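Local coordinates for protein angel homolog 2 (Homo sapiens, PDB 6RW0), which acts as a 2',3'-cyclic phosphatase belonging to the CCR4 family of deadenylases, and probably binds 3' untranslated regions of mRNA, at residues I261-V264 against E268-S271; D204-Q209 against S243-F248. All coordinates share one frame; numbering follows the deposited sequence.

Contact 1 (I261-V264 against E268-S271)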
loop_
_atom_site.group_PDB
_atom_site.type_symbol
_atom_site.label_atom_id
_atom_site.label_comp_id
_atom_site.label_asym_id
_atom_site.label_seq_id
_atom_site.Cartn_x
_atom_site.Cartn_y
_atom_site.Cartn_z
ATOM N N ILE A 261 -7.635 8.036 18.951
ATOM C CA ILE A 261 -7.009 6.947 18.199
ATOM C C ILE A 261 -7.842 6.528 16.992
ATOM O O ILE A 261 -7.291 6.122 15.959
ATOM C CB ILE A 261 -6.656 5.749 19.109
ATOM C CG1 ILE A 261 -7.869 5.205 19.861
ATOM C CG2 ILE A 261 -5.552 6.142 20.097
ATOM C CD1 ILE A 261 -7.548 3.904 20.587
ATOM N N GLY A 262 -9.157 6.625 17.079
ATOM C CA GLY A 262 -9.996 6.220 15.978
ATOM C C GLY A 262 -10.167 7.239 14.880
ATOM O O GLY A 262 -10.853 6.947 13.896
ATOM N N LYS A 263 -9.599 8.437 15.029
ATOM C CA LYS A 263 -9.683 9.478 14.017
ATOM C C LYS A 263 -8.455 9.515 13.125
ATOM O O LYS A 263 -8.437 10.254 12.137
ATOM C CB LYS A 263 -9.904 10.848 14.669
ATOM C CG LYS A 263 -11.169 10.917 15.529
ATOM C CD LYS A 263 -12.441 10.603 14.757
ATOM C CE LYS A 263 -12.905 11.796 13.951
ATOM N NZ LYS A 263 -13.085 13.001 14.805
ATOM N N VAL A 264 -7.453 8.698 13.427
ATOM C CA VAL A 264 -6.194 8.710 12.693
ATOM C C VAL A 264 -6.408 8.346 11.232
ATOM O O VAL A 264 -5.847 8.980 10.327
ATOM C CB VAL A 264 -5.203 7.748 13.372
ATOM C CG1 VAL A 264 -4.016 7.447 12.490
ATOM C CG2 VAL A 264 -4.757 8.300 14.702
ATOM N N GLU A 268 -14.662 4.729 8.726
ATOM C CA GLU A 268 -15.917 4.813 9.510
ATOM C C GLU A 268 -15.665 4.254 10.932
ATOM O O GLU A 268 -15.262 3.111 11.064
ATOM C CB GLU A 268 -17.018 4.041 8.787
ATOM C CG GLU A 268 -18.402 4.606 8.998
ATOM C CD GLU A 268 -19.487 3.795 8.312
ATOM O OE1 GLU A 268 -19.207 3.239 7.245
ATOM O OE2 GLU A 268 -20.595 3.710 8.857
ATOM N N GLN A 269 -15.965 5.068 11.929
ATOM C CA GLN A 269 -15.747 4.855 13.374
ATOM C C GLN A 269 -16.901 5.503 14.154
ATOM O O GLN A 269 -17.602 6.304 13.560
ATOM C CB GLN A 269 -14.396 5.522 13.672
ATOM C CG GLN A 269 -14.403 7.043 13.448
ATOM C CD GLN A 269 -14.586 7.598 12.046
ATOM O OE1 GLN A 269 -15.686 7.729 11.489
ATOM N NE2 GLN A 269 -13.511 8.130 11.524
ATOM N N SER A 270 -17.117 5.127 15.416
ATOM C CA SER A 270 -18.132 5.764 16.301
ATOM C C SER A 270 -17.765 7.231 16.565
ATOM O O SER A 270 -18.661 8.006 16.835
ATOM C CB SER A 270 -18.307 5.027 17.608
ATOM O OG SER A 270 -17.145 5.137 18.412
ATOM N N SER A 271 -16.472 7.556 16.633
ATOM C CA SER A 271 -15.945 8.912 16.960
ATOM C C SER A 271 -16.442 9.344 18.364
ATOM O O SER A 271 -16.673 10.518 18.555
ATOM C CB SER A 271 -16.288 9.920 15.884
ATOM O OG SER A 271 -16.351 9.335 14.584
#
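Rotation about the CA-CB bond of Q269 puts CG between the backbone N and the carbonyl carbon (chi1 64°), and a second bend at chi2 (-66°) folds the chain back; together they carry CG and NE2 to G262 O, which CB already faces because the backbone directs it there. Both segments belong to the long loop between strands 253-255 and 329-331 of the endonuclease/exonuclease/phosphatase fold; three residues separate them, and the chain doubles back on itself.

The approach is closest at the carbonyl, where G262 O stands 3.6 Å from Q269 CG and 3.8 Å from Q269 CB. Q269 NE2 is also 3.8 Å from G262 O, and no hydrogen bond joins the two segments; the join is made by van der Waals contact. G262 presents bare backbone here, and the CA atoms of G262 and Q269 come within 6.5 Å of each other. The N-H of G262 makes a weak hydrogen bond with Q274 OE1, further along the same loop.

K263 forms the other part of the contact, on the more open side. Bent at every torsion beyond chi1, its aliphatic chain curls round until CD lies 4.2 Å from Q269 NE2 and 4.1 Å from S271 CB. With S270, the left-handed S271 (phi 59°) turns the chain after the extended Q269. Within this turn the hydroxyl S271 OG, itself 4.1 Å from K263 CD, gives a weak, long hydrogen bond of 3.4 Å to Q269 O.

Contact 2 (D204-Q209 against S243-F248); sequences DIKLTQ and SPLYSF
L245 points from its helix toward 204-209: chi1 (-175°) sends CG outward, anti to the backbone N, and chi2 (147°) then sets CD1 against two neighbouring residues. That methyl meets K206 CB at 4.0 Å and L207 CD2 at 4.1 Å, forming the tight part of a buried, wholly apolar contact. The two leucines run antiparallel to one another, L207 CD2 alongside L245 CG and CD1.

Only the base of K206 serves the packing. Its long chain departs from L245, and its ammonium NZ is gripped by Q267 OE1 and by the carbonyls of L197 and Y198, which satisfies the charged end. Helix 203-220 is the connection of a beta-alpha-beta crossover between the parallel strands 189-195 and 231-236 of one sheet of the endonuclease/exonuclease/phosphatase fold, and helix 244-251 follows the second strand. S243 is the N-cap of that second helix, its OG accepting from Y246 N at 3.2 Å in a nearly straight bond (164°).

Away from the leucines, the contact with 204-209 thins quickly. F248 also points at helix 203-220 and stays buried, but its ring packs on L210, L214 and L254. On the open side, P244 makes no contact with 204-209 and leans on L254 instead, while S247, like P244, is partly open to solvent.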
loop_
_atom_site.group_PDB
_atom_site.type_symbol
_atom_site.label_atom_id
_atom_site.label_comp_id
_atom_site.label_asym_id
_atom_site.label_seq_id
_atom_site.Cartn_x
_atom_site.Cartn_y
_atom_site.Cartn_z
ATOM N N ASP A 204 -3.340 4.357 16.879
ATOM C CA ASP A 204 -2.041 4.285 17.577
ATOM C C ASP A 204 -1.214 3.161 16.945
ATOM O O ASP A 204 -0.080 3.385 16.634
ATOM C CB ASP A 204 -2.250 4.062 19.077
ATOM C CG ASP A 204 -3.136 2.898 19.477
ATOM O OD1 ASP A 204 -4.002 2.524 18.720
ATOM O OD2 ASP A 204 -2.926 2.403 20.547
ATOM N N ILE A 205 -1.794 1.997 16.725
ATOM C CA ILE A 205 -1.071 0.920 16.058
ATOM C C ILE A 205 -0.763 1.294 14.616
ATOM O O ILE A 205 0.360 1.096 14.142
ATOM C CB ILE A 205 -1.818 -0.423 16.173
ATOM C CG1 ILE A 205 -2.005 -0.800 17.634
ATOM C CG2 ILE A 205 -1.022 -1.482 15.410
ATOM C CD1 ILE A 205 -2.808 -2.050 17.807
ATOM N N LYS A 206 -1.741 1.853 13.896
ATOM C CA LYS A 206 -1.519 2.210 12.498
ATOM C C LYS A 206 -0.337 3.159 12.332
ATOM O O LYS A 206 0.497 2.972 11.437
ATOM C CB LYS A 206 -2.754 2.877 11.906
ATOM C CG LYS A 206 -3.831 1.984 11.404
ATOM C CD LYS A 206 -4.628 2.805 10.385
ATOM C CE LYS A 206 -5.504 1.930 9.526
ATOM N NZ LYS A 206 -6.656 1.389 10.242
ATOM N N LEU A 207 -0.303 4.246 13.121
ATOM C CA LEU A 207 0.785 5.217 12.989
ATOM C C LEU A 207 2.123 4.597 13.353
ATOM O O LEU A 207 3.149 4.928 12.744
ATOM C CB LEU A 207 0.534 6.449 13.861
ATOM C CG LEU A 207 -0.455 7.431 13.243
ATOM C CD1 LEU A 207 -0.861 8.464 14.272
ATOM C CD2 LEU A 207 0.110 8.101 12.007
ATOM N N THR A 208 2.142 3.686 14.325
ATOM C CA THR A 208 3.399 3.059 14.710
ATOM C C THR A 208 3.876 2.096 13.628
ATOM O O THR A 208 5.069 2.047 13.321
ATOM C CB THR A 208 3.246 2.359 16.061
ATOM O OG1 THR A 208 2.767 3.292 17.046
ATOM C CG2 THR A 208 4.573 1.822 16.571
ATOM N N GLN A 209 2.956 1.324 13.039
ATOM C CA GLN A 209 3.303 0.480 11.898
ATOM C C GLN A 209 3.860 1.316 10.756
ATOM O O GLN A 209 4.895 0.986 10.167
ATOM C CB GLN A 209 2.079 -0.317 11.446
ATOM C CG GLN A 209 1.608 -1.339 12.467
ATOM C CD GLN A 209 0.485 -2.229 11.960
ATOM O OE1 GLN A 209 -0.192 -1.906 10.986
ATOM N NE2 GLN A 209 0.278 -3.358 12.635
ATOM N N SER A 243 -7.075 12.115 5.773
ATOM C CA SER A 243 -7.015 11.700 7.161
ATOM C C SER A 243 -5.699 12.156 7.779
ATOM O O SER A 243 -4.740 12.465 7.065
ATOM C CB SER A 243 -7.104 10.182 7.253
ATOM O OG SER A 243 -6.008 9.535 6.615
ATOM N N PRO A 244 -5.614 12.183 9.112
ATOM C CA PRO A 244 -4.321 12.518 9.732
ATOM C C PRO A 244 -3.173 11.646 9.254
ATOM O O PRO A 244 -2.069 12.149 9.012
ATOM C CB PRO A 244 -4.604 12.356 11.232
ATOM C CG PRO A 244 -6.072 12.705 11.353
ATOM C CD PRO A 244 -6.703 12.114 10.109
ATOM N N LEU A 245 -3.387 10.342 9.111
ATOM C CA LEU A 245 -2.308 9.478 8.645
ATOM C C LEU A 245 -1.892 9.828 7.216
ATOM O O LEU A 245 -0.694 9.923 6.916
ATOM C CB LEU A 245 -2.743 8.025 8.789
ATOM C CG LEU A 245 -1.661 7.003 8.458
ATOM C CD1 LEU A 245 -1.790 5.741 9.312
ATOM C CD2 LEU A 245 -1.650 6.616 6.970
ATOM N N TYR A 246 -2.860 10.055 6.330
ATOM C CA TYR A 246 -2.545 10.464 4.965
ATOM C C TYR A 246 -1.786 11.783 4.956
ATOM O O TYR A 246 -0.784 11.930 4.245
ATOM C CB TYR A 246 -3.839 10.615 4.168
ATOM C CG TYR A 246 -3.608 11.103 2.758
ATOM C CD1 TYR A 246 -3.360 10.209 1.725
ATOM C CD2 TYR A 246 -3.605 12.458 2.467
ATOM C CE1 TYR A 246 -3.137 10.658 0.435
ATOM C CE2 TYR A 246 -3.384 12.917 1.175
ATOM C CZ TYR A 246 -3.144 12.002 0.168
ATOM O OH TYR A 246 -2.914 12.432 -1.121
ATOM N N SER A 247 -2.265 12.759 5.729
ATOM C CA SER A 247 -1.622 14.068 5.750
ATOM C C SER A 247 -0.188 13.965 6.243
ATOM O O SER A 247 0.698 14.672 5.748
ATOM C CB SER A 247 -2.427 15.012 6.636
ATOM O OG SER A 247 -3.740 15.173 6.124
ATOM N N PHE A 248 0.060 13.098 7.228
ATOM C CA PHE A 248 1.423 12.888 7.704
ATOM C C PHE A 248 2.327 12.418 6.568
ATOM O O PHE A 248 3.440 12.931 6.389
ATOM C CB PHE A 248 1.422 11.894 8.872
ATOM C CG PHE A 248 2.804 11.472 9.296
ATOM C CD1 PHE A 248 3.746 12.423 9.628
ATOM C CD2 PHE A 248 3.159 10.139 9.349
ATOM C CE1 PHE A 248 5.027 12.064 9.992
ATOM C CE2 PHE A 248 4.450 9.773 9.728
ATOM C CZ PHE A 248 5.372 10.735 10.046
#

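Contact 2 is complete along the chain before contact 1 begins, and their centres lie about 12 Å apart on the same side of the molecule. Helices 203-220 and 244-251 pack together through a buried interface beside the mixed sheet that holds strands 189-195 and 231-236, and the loop between strands 253-255 and 329-331 continues outward from it. The two are joined directly: V264 O probably accepts a hydrogen bond from L245 N (3.1 Å) at the first turn of helix 244-251, while the side chains of I261 and V264 rest on D204 and L207. The part at 261-264 is thus anchored to the helix pair, while 268-271 is largely exposed.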